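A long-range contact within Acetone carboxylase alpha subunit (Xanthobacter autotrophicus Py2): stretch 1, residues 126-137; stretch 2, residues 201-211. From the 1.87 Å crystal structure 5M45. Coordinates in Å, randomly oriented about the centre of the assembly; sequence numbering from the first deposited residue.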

# COMPACT_ATOMS: atom_id res chain seq x y z
N ASN A 126 21.31 3.16 10.72
CA ASN A 126 21.69 4.54 11.02
C ASN A 126 20.50 5.52 10.99
O ASN A 126 20.61 6.67 10.52
CB ASN A 126 22.84 5.00 10.13
CG ASN A 126 23.61 6.19 10.72
OD1 ASN A 126 23.41 6.58 11.85
ND2 ASN A 126 24.53 6.73 9.93
N TRP A 127 19.39 5.06 11.56
CA TRP A 127 18.29 5.94 11.91
C TRP A 127 18.75 7.10 12.82
O TRP A 127 18.15 8.18 12.80
CB TRP A 127 17.18 5.17 12.63
CG TRP A 127 15.93 4.87 11.83
CD1 TRP A 127 14.65 5.18 12.22
CD2 TRP A 127 15.81 4.18 10.59
NE1 TRP A 127 13.75 4.76 11.29
CE2 TRP A 127 14.41 4.12 10.28
CE3 TRP A 127 16.71 3.63 9.69
CZ2 TRP A 127 13.92 3.52 9.12
CZ3 TRP A 127 16.21 3.01 8.52
CH2 TRP A 127 14.82 2.98 8.25
N GLU A 128 19.81 6.87 13.62
CA GLU A 128 20.35 7.94 14.48
C GLU A 128 20.77 9.19 13.69
O GLU A 128 20.49 10.31 14.14
CB GLU A 128 21.54 7.40 15.32
CG GLU A 128 22.20 8.40 16.26
CD GLU A 128 23.15 7.73 17.28
OE1 GLU A 128 23.16 6.45 17.32
OE2 GLU A 128 23.87 8.48 18.01
N ALA A 129 21.39 9.03 12.53
CA ALA A 129 21.80 10.17 11.71
C ALA A 129 20.65 10.71 10.83
O ALA A 129 20.64 11.90 10.57
CB ALA A 129 23.00 9.83 10.84
N ASN A 130 19.72 9.85 10.37
CA ASN A 130 18.56 10.28 9.57
C ASN A 130 17.52 9.13 9.63
O ASN A 130 17.87 7.99 9.25
CB ASN A 130 19.01 10.55 8.14
CG ASN A 130 17.87 10.87 7.17
OD1 ASN A 130 16.72 10.65 7.42
ND2 ASN A 130 18.24 11.40 6.03
N PRO A 131 16.28 9.37 10.11
CA PRO A 131 15.69 10.70 10.39
C PRO A 131 15.94 11.29 11.76
O PRO A 131 15.34 12.32 12.09
CB PRO A 131 14.19 10.43 10.24
CG PRO A 131 14.07 9.00 10.74
CD PRO A 131 15.29 8.30 10.25
N GLY A 132 16.83 10.66 12.54
CA GLY A 132 17.10 11.05 13.93
C GLY A 132 16.20 10.33 14.92
O GLY A 132 15.05 9.98 14.59
N VAL A 133 16.71 10.10 16.14
CA VAL A 133 15.94 9.49 17.23
C VAL A 133 15.95 10.46 18.39
O VAL A 133 16.99 10.63 19.06
CB VAL A 133 16.53 8.12 17.67
CG1 VAL A 133 15.76 7.52 18.86
CG2 VAL A 133 16.54 7.15 16.49
N HIS A 134 14.82 11.15 18.59
CA HIS A 134 14.71 12.26 19.52
C HIS A 134 13.70 11.99 20.63
O HIS A 134 12.71 11.27 20.44
CB HIS A 134 14.35 13.56 18.82
CG HIS A 134 15.23 13.90 17.66
ND1 HIS A 134 14.72 14.24 16.42
CD2 HIS A 134 16.57 13.98 17.54
CE1 HIS A 134 15.71 14.52 15.59
NE2 HIS A 134 16.85 14.38 16.25
N ASP A 135 13.95 12.58 21.78
CA ASP A 135 13.02 12.51 22.92
C ASP A 135 11.64 13.00 22.44
O ASP A 135 11.54 14.00 21.74
CB ASP A 135 13.57 13.36 24.08
CG ASP A 135 12.77 13.22 25.36
OD1 ASP A 135 12.10 12.21 25.57
OD2 ASP A 135 12.81 14.15 26.18
N LYS A 136 10.61 12.22 22.80
CA LYS A 136 9.18 12.44 22.44
C LYS A 136 8.79 12.08 20.99
O LYS A 136 7.66 12.37 20.55
CB LYS A 136 8.73 13.85 22.81
CG LYS A 136 8.97 14.23 24.26
CD LYS A 136 8.23 15.54 24.52
CE LYS A 136 8.59 16.12 25.86
NZ LYS A 136 8.19 15.17 26.94
N ASP A 137 9.72 11.48 20.22
CA ASP A 137 9.36 10.93 18.91
C ASP A 137 8.41 9.73 19.08
O ASP A 137 8.39 9.08 20.12
CB ASP A 137 10.62 10.52 18.13
CG ASP A 137 11.33 11.69 17.48
OD1 ASP A 137 10.82 12.85 17.48
OD2 ASP A 137 12.41 11.45 16.91
N ILE A 201 4.44 -0.59 6.71
CA ILE A 201 5.08 0.60 7.29
C ILE A 201 6.49 0.17 7.79
O ILE A 201 6.59 -0.70 8.65
CB ILE A 201 4.24 1.08 8.49
CG1 ILE A 201 2.75 1.31 8.10
CG2 ILE A 201 4.81 2.35 9.08
CD1 ILE A 201 1.75 0.86 9.19
N THR A 202 7.57 0.79 7.28
CA THR A 202 8.94 0.42 7.69
C THR A 202 9.56 1.43 8.66
O THR A 202 10.13 2.42 8.22
CB THR A 202 9.85 0.21 6.46
OG1 THR A 202 9.30 -0.79 5.59
CG2 THR A 202 11.27 -0.24 6.88
N CYS A 203 9.44 1.17 9.96
CA CYS A 203 10.02 2.03 11.02
C CYS A 203 9.84 3.55 10.74
O CYS A 203 10.78 4.37 10.83
CB CYS A 203 11.49 1.64 11.24
SG CYS A 203 11.72 -0.00 11.98
N ARG A 204 8.59 3.93 10.45
CA ARG A 204 8.27 5.31 10.07
C ARG A 204 8.19 6.22 11.30
O ARG A 204 7.59 5.85 12.31
CB ARG A 204 6.97 5.32 9.29
CG ARG A 204 6.46 6.71 8.86
CD ARG A 204 5.29 6.63 7.90
NE ARG A 204 4.77 7.96 7.62
CZ ARG A 204 3.77 8.23 6.75
NH1 ARG A 204 3.21 7.26 6.03
NH2 ARG A 204 3.36 9.47 6.58
N LYS A 205 8.77 7.41 11.23
CA LYS A 205 8.53 8.41 12.27
C LYS A 205 7.16 9.08 11.99
O LYS A 205 7.02 9.83 11.03
CB LYS A 205 9.65 9.48 12.36
CG LYS A 205 9.51 10.38 13.60
CD LYS A 205 10.51 11.51 13.73
CE LYS A 205 11.93 10.97 13.73
NZ LYS A 205 12.95 11.96 14.17
N VAL A 206 6.18 8.76 12.82
CA VAL A 206 4.79 9.21 12.64
C VAL A 206 4.37 10.34 13.61
O VAL A 206 3.24 10.85 13.51
CB VAL A 206 3.79 8.05 12.78
CG1 VAL A 206 4.06 7.02 11.66
CG2 VAL A 206 3.78 7.40 14.17
N GLY A 207 5.28 10.76 14.48
CA GLY A 207 5.03 11.85 15.40
C GLY A 207 6.29 12.36 16.08
O GLY A 207 7.34 11.68 16.12
N ALA A 208 6.17 13.58 16.62
CA ALA A 208 7.21 14.22 17.38
C ALA A 208 6.56 15.13 18.43
O ALA A 208 5.39 15.52 18.28
CB ALA A 208 8.13 15.01 16.44
N ASN A 209 7.30 15.45 19.49
CA ASN A 209 6.75 16.17 20.62
C ASN A 209 5.42 15.52 21.11
O ASN A 209 4.43 16.19 21.41
CB ASN A 209 6.58 17.65 20.25
CG ASN A 209 6.36 18.54 21.45
OD1 ASN A 209 6.93 18.29 22.56
ND2 ASN A 209 5.52 19.57 21.28
N ASP A 210 5.40 14.19 21.14
CA ASP A 210 4.25 13.41 21.63
C ASP A 210 2.97 13.59 20.81
O ASP A 210 1.88 13.27 21.29
CB ASP A 210 4.00 13.68 23.16
CG ASP A 210 5.05 12.99 24.07
OD1 ASP A 210 5.93 12.22 23.60
OD2 ASP A 210 5.00 13.23 25.30
N THR A 211 3.10 14.06 19.57
CA THR A 211 1.96 14.47 18.76
C THR A 211 2.05 13.79 17.38
O THR A 211 3.08 13.94 16.70
CB THR A 211 1.92 15.99 18.56
OG1 THR A 211 1.99 16.62 19.83
CG2 THR A 211 0.62 16.43 17.89
O HOH W 1 12.73 14.00 12.61
O HOH W 2 11.80 14.60 15.79
O HOH W 3 10.16 14.67 19.42
O HOH W 4 6.54 9.84 22.19

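Stretch 1 is mostly loop and turn, with helical backbone angles at 127-129. Stretch 2 contains a strand, 204-208. The backbones draw together towards their C-terminal ends: the CA atoms of W127 and C203 are 9.2 Å apart, while those of D137 and A208 are 4.2 Å apart. Two turns meet at the close end. A type II turn runs from H134 to D137, and a type I' turn from A208 to T211. They are joined by one backbone hydrogen bond, from D210 N to K136 O (3.0 Å, nearly straight at 164°). Nearby, D137 CA makes a CA-H...O contact with G207 O at 3.5 Å.

K205 is the hub of the side-chain contacts. Its chain reaches from the strand into the loop, and the ammonium group meets several acceptors there. K205 NZ donates to G132 O (2.9 Å) and to P131 O (3.2 Å), the carbonyls that follow the cis peptide bond before P131. K205 NZ also forms a salt bridge with D137 OD2 (2.8 Å). The same carboxylate oxygen, D137 OD2, accepts from H134 N (3.0 Å), so it ties the turn to the lysine. Water 1 links K205 NZ (2.6 Å) to P131 O (3.1 Å).

D137 OD1 is held by waters. Water 2 donates to it and weakly accepts from K205 NZ. Water 3 donates to D137 OD1 (2.7 Å) and accepts from N209 N (3.0 Å), bridging the two turns. Water 4 adds a second bridge, donating to D137 O (2.9 Å) and D210 OD1 (2.8 Å).

K136 lies along the second turn. K136 CB is 3.3 Å from D210 OD1. The opposite charges are near each other, with K136 NZ 4.1 Å from D210 OD2, beyond a salt bridge.

At the other end, W127 NE1 donates to C203 O (3.0 Å), which lies at the indole edge. W127 CZ2 also packs against C203 CB (3.7 Å).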